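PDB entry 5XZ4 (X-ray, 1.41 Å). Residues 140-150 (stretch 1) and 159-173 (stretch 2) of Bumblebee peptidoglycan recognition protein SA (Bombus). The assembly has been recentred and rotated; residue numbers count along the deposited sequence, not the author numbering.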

# COMPACT_ATOMS: atom_id res chain seq x y z
N ASP A 140 -9.58 14.66 6.68
CA ASP A 140 -10.01 14.88 5.31
C ASP A 140 -9.12 14.15 4.29
O ASP A 140 -8.93 14.63 3.17
CB ASP A 140 -10.09 16.40 5.00
CG ASP A 140 -8.75 17.13 5.18
OD1 ASP A 140 -7.74 16.49 5.53
OD2 ASP A 140 -8.73 18.36 4.96
N ILE A 141 -8.59 12.99 4.69
CA ILE A 141 -7.69 12.18 3.83
C ILE A 141 -8.26 12.00 2.42
O ILE A 141 -9.42 11.66 2.25
CB ILE A 141 -7.35 10.81 4.50
CG1 ILE A 141 -6.25 10.05 3.75
CG2 ILE A 141 -8.55 9.90 4.61
CD1 ILE A 141 -4.89 10.63 3.96
N ARG A 142 -7.41 12.21 1.41
CA ARG A 142 -7.78 12.02 0.01
C ARG A 142 -7.20 10.69 -0.49
O ARG A 142 -5.98 10.53 -0.52
CB ARG A 142 -7.28 13.19 -0.84
CG ARG A 142 -8.02 14.50 -0.53
CD ARG A 142 -7.30 15.69 -1.12
NE ARG A 142 -7.87 16.97 -0.66
CZ ARG A 142 -7.40 18.17 -1.00
NH1 ARG A 142 -7.99 19.25 -0.51
NH2 ARG A 142 -6.35 18.30 -1.81
N VAL A 143 -8.07 9.76 -0.86
CA VAL A 143 -7.64 8.45 -1.38
C VAL A 143 -7.69 8.55 -2.90
O VAL A 143 -8.72 8.96 -3.47
CB VAL A 143 -8.53 7.31 -0.87
CG1 VAL A 143 -8.16 5.99 -1.55
CG2 VAL A 143 -8.43 7.18 0.64
N ILE A 144 -6.59 8.18 -3.56
CA ILE A 144 -6.53 8.20 -5.04
C ILE A 144 -5.84 6.95 -5.56
O ILE A 144 -4.99 6.38 -4.86
CB ILE A 144 -5.85 9.48 -5.60
CG1 ILE A 144 -4.45 9.67 -5.03
CG2 ILE A 144 -6.71 10.72 -5.34
CD1 ILE A 144 -3.65 10.77 -5.70
N GLY A 145 -6.20 6.52 -6.78
CA GLY A 145 -5.44 5.44 -7.45
C GLY A 145 -4.18 6.03 -8.05
O GLY A 145 -4.19 7.19 -8.49
N ALA A 146 -3.10 5.24 -8.10
CA ALA A 146 -1.84 5.74 -8.68
C ALA A 146 -1.98 6.35 -10.09
O ALA A 146 -1.38 7.41 -10.38
CB ALA A 146 -0.80 4.62 -8.70
N LYS A 147 -2.81 5.72 -10.92
CA LYS A 147 -3.00 6.16 -12.31
C LYS A 147 -3.56 7.58 -12.44
O LYS A 147 -3.45 8.17 -13.49
CB LYS A 147 -3.90 5.18 -13.09
CG LYS A 147 -5.33 5.02 -12.56
CD LYS A 147 -6.11 3.93 -13.29
CE LYS A 147 -6.32 4.26 -14.76
NZ LYS A 147 -6.87 3.13 -15.56
N GLN A 148 -4.16 8.12 -11.37
CA GLN A 148 -4.72 9.48 -11.39
C GLN A 148 -3.64 10.55 -11.34
O GLN A 148 -3.90 11.69 -11.76
CB GLN A 148 -5.67 9.67 -10.20
CG GLN A 148 -6.91 8.82 -10.30
CD GLN A 148 -7.83 9.01 -9.11
OE1 GLN A 148 -8.04 8.10 -8.32
NE2 GLN A 148 -8.40 10.22 -8.99
N VAL A 149 -2.44 10.19 -10.84
CA VAL A 149 -1.35 11.16 -10.64
C VAL A 149 0.01 10.81 -11.27
O VAL A 149 0.93 11.62 -11.22
CB VAL A 149 -1.13 11.51 -9.15
CG1 VAL A 149 -2.34 12.27 -8.62
CG2 VAL A 149 -0.79 10.28 -8.31
N THR A 150 0.13 9.59 -11.80
CA THR A 150 1.35 9.16 -12.49
C THR A 150 0.96 8.34 -13.71
O THR A 150 -0.14 7.78 -13.78
CB THR A 150 2.23 8.27 -11.58
OG1 THR A 150 1.46 7.16 -11.08
CG2 THR A 150 2.85 9.05 -10.42
N LEU A 159 -9.74 -2.61 -9.80
CA LEU A 159 -9.53 -2.09 -8.45
C LEU A 159 -9.78 -0.58 -8.41
O LEU A 159 -10.33 -0.08 -7.44
CB LEU A 159 -8.14 -2.44 -7.93
CG LEU A 159 -7.76 -1.95 -6.53
CD1 LEU A 159 -8.77 -2.24 -5.43
CD2 LEU A 159 -6.43 -2.60 -6.19
N GLN A 160 -9.39 0.12 -9.47
CA GLN A 160 -9.69 1.56 -9.58
C GLN A 160 -11.19 1.84 -9.46
O GLN A 160 -11.60 2.76 -8.74
CB GLN A 160 -9.10 2.14 -10.87
CG GLN A 160 -9.37 3.63 -11.06
CD GLN A 160 -8.56 4.52 -10.12
OE1 GLN A 160 -7.59 4.08 -9.52
NE2 GLN A 160 -8.95 5.78 -10.01
N LYS A 161 -12.02 1.03 -10.13
CA LYS A 161 -13.48 1.13 -10.00
C LYS A 161 -13.93 0.83 -8.56
O LYS A 161 -14.77 1.55 -8.00
CB LYS A 161 -14.20 0.22 -11.01
CG LYS A 161 -14.08 0.70 -12.45
CD LYS A 161 -14.84 -0.17 -13.45
CE LYS A 161 -14.79 0.40 -14.87
NZ LYS A 161 -13.43 0.31 -15.49
N GLN A 162 -13.34 -0.19 -7.93
CA GLN A 162 -13.75 -0.60 -6.59
C GLN A 162 -13.52 0.48 -5.52
O GLN A 162 -14.35 0.68 -4.64
CB GLN A 162 -13.06 -1.92 -6.20
CG GLN A 162 -13.49 -3.14 -7.02
CD GLN A 162 -12.65 -4.37 -6.71
OE1 GLN A 162 -11.50 -4.49 -7.13
NE2 GLN A 162 -13.24 -5.30 -5.98
N ILE A 163 -12.39 1.18 -5.58
CA ILE A 163 -12.10 2.20 -4.56
C ILE A 163 -13.02 3.44 -4.64
O ILE A 163 -13.12 4.17 -3.65
CB ILE A 163 -10.61 2.63 -4.51
CG1 ILE A 163 -10.18 3.37 -5.79
CG2 ILE A 163 -9.71 1.43 -4.23
CD1 ILE A 163 -8.77 3.91 -5.74
N LYS A 164 -13.70 3.64 -5.77
CA LYS A 164 -14.68 4.74 -5.91
C LYS A 164 -15.89 4.59 -4.95
O LYS A 164 -16.63 5.56 -4.74
CB LYS A 164 -15.14 4.90 -7.37
CG LYS A 164 -13.99 5.22 -8.32
CD LYS A 164 -14.46 5.39 -9.75
CE LYS A 164 -13.26 5.71 -10.63
NZ LYS A 164 -13.65 6.05 -12.02
N ASN A 165 -16.06 3.39 -4.36
CA ASN A 165 -17.12 3.13 -3.39
C ASN A 165 -16.82 3.70 -1.99
O ASN A 165 -17.68 3.69 -1.11
CB ASN A 165 -17.40 1.62 -3.30
CG ASN A 165 -17.93 1.02 -4.60
OD1 ASN A 165 -18.72 1.63 -5.29
ND2 ASN A 165 -17.49 -0.19 -4.91
N TRP A 166 -15.59 4.17 -1.77
CA TRP A 166 -15.17 4.80 -0.52
C TRP A 166 -15.41 6.31 -0.59
O TRP A 166 -15.05 6.94 -1.58
CB TRP A 166 -13.68 4.55 -0.30
CG TRP A 166 -13.27 3.12 -0.10
CD1 TRP A 166 -14.07 2.08 0.31
CD2 TRP A 166 -11.95 2.60 -0.22
NE1 TRP A 166 -13.31 0.92 0.42
CE2 TRP A 166 -12.01 1.22 0.12
CE3 TRP A 166 -10.71 3.17 -0.55
CZ2 TRP A 166 -10.88 0.40 0.10
CZ3 TRP A 166 -9.61 2.37 -0.58
CH2 TRP A 166 -9.69 1.00 -0.24
N LEU A 167 -16.00 6.90 0.45
CA LEU A 167 -16.24 8.35 0.47
C LEU A 167 -14.95 9.15 0.41
O LEU A 167 -14.94 10.28 -0.05
CB LEU A 167 -17.03 8.80 1.72
CG LEU A 167 -18.49 8.37 1.84
CD1 LEU A 167 -19.11 8.96 3.11
CD2 LEU A 167 -19.29 8.80 0.62
N GLU A 168 -13.85 8.55 0.89
CA GLU A 168 -12.55 9.21 0.90
C GLU A 168 -11.93 9.33 -0.49
O GLU A 168 -11.01 10.12 -0.68
CB GLU A 168 -11.56 8.50 1.85
CG GLU A 168 -12.04 8.41 3.30
CD GLU A 168 -12.82 7.15 3.61
OE1 GLU A 168 -13.30 6.44 2.71
OE2 GLU A 168 -13.00 6.84 4.81
N TRP A 169 -12.41 8.53 -1.44
CA TRP A 169 -11.88 8.61 -2.82
C TRP A 169 -12.24 9.95 -3.46
O TRP A 169 -13.37 10.41 -3.32
CB TRP A 169 -12.41 7.45 -3.69
CG TRP A 169 -11.89 7.56 -5.11
CD1 TRP A 169 -10.62 7.27 -5.54
CD2 TRP A 169 -12.60 8.09 -6.23
NE1 TRP A 169 -10.51 7.57 -6.89
CE2 TRP A 169 -11.71 8.07 -7.34
CE3 TRP A 169 -13.91 8.55 -6.43
CZ2 TRP A 169 -12.08 8.50 -8.62
CZ3 TRP A 169 -14.28 9.00 -7.72
CH2 TRP A 169 -13.37 8.96 -8.79
N VAL A 170 -11.28 10.57 -4.14
CA VAL A 170 -11.50 11.85 -4.84
C VAL A 170 -11.19 11.73 -6.34
O VAL A 170 -10.19 11.12 -6.73
CB VAL A 170 -10.73 13.03 -4.18
CG1 VAL A 170 -11.23 13.27 -2.75
CG2 VAL A 170 -9.23 12.85 -4.21
N PRO A 171 -12.05 12.30 -7.18
CA PRO A 171 -11.80 12.28 -8.63
C PRO A 171 -10.61 13.14 -9.08
O PRO A 171 -10.03 12.86 -10.15
CB PRO A 171 -13.12 12.79 -9.22
CG PRO A 171 -13.78 13.54 -8.12
CD PRO A 171 -13.37 12.86 -6.85
N THR A 172 -10.26 14.18 -8.31
CA THR A 172 -8.95 14.88 -8.50
C THR A 172 -8.23 15.14 -7.15
O THR A 172 -8.83 15.67 -6.22
CB THR A 172 -9.00 16.20 -9.34
OG1 THR A 172 -9.94 17.12 -8.78
CG2 THR A 172 -9.32 15.95 -10.82
N PRO A 173 -6.94 14.71 -7.05
CA PRO A 173 -5.90 14.93 -6.03
C PRO A 173 -5.96 16.17 -5.13
O PRO A 173 -5.04 16.98 -5.09
CB PRO A 173 -4.63 14.97 -6.89
CG PRO A 173 -5.01 14.39 -8.22
CD PRO A 173 -6.38 13.83 -8.08
OXT PRO A 173 -6.87 16.38 -4.34
O HOH W 1 -7.68 12.04 -11.27

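Strand 141-145 runs nearly antiparallel to helix 159-163, their axes 8.9 Å apart at closest, but its backbone bonds are made with the loop that follows the helix. Ile141 makes a loose contact, its CG2 4.0 Å from Glu168 CG, where only the aliphatic part of the glutamate is used. Arg142 lays its CB 3.9 Å from Val170 CG2 and extends its long chain to the C-terminus, where NH2 forms a salt bridge with Pro173 OXT at 3.2 Å; a guanidinium is well suited to a terminal carboxylate.

Val143 is the backbone anchor. Its N donates to Glu168 O (3.0 Å, nearly linear) and its O accepts from Val170 N (3.1 Å), a pair that straddles Trp169 and makes a single beta bridge. The same Val143 O also receives a CA-H contact from Trp169 CA at 3.2 Å. The compact, branched valine side chain fills the space beside Trp166, its CG1 3.9 Å from CE3 at the ring edge. Ile144 adds apolar packing, CG2 lying 3.5 Å from Val170 CG2.

At Gly145 the lack of a side chain matters: a CB would point toward stretch 2 and come within 1.8 Å of Gln160 OE1. That oxygen is buried without a polar partner.

Gln148 is the polar hub, since a carboxamide both accepts and donates. Its OE1 accepts from Trp169 NE1 (2.9 Å), Gln160 NE2 (3.0 Å) and, within its own stretch, Gly145 N (2.9 Å). Its NE2 donates to Val170 O (3.0 Å) and to a water, 3.0 Å from NE2, that in turn donates to Pro171 O at 2.7 Å. Finally, Val149 CG1 meets Pro173 CG at 3.4 Å, an apolar contact that packs against the ring of the last residue.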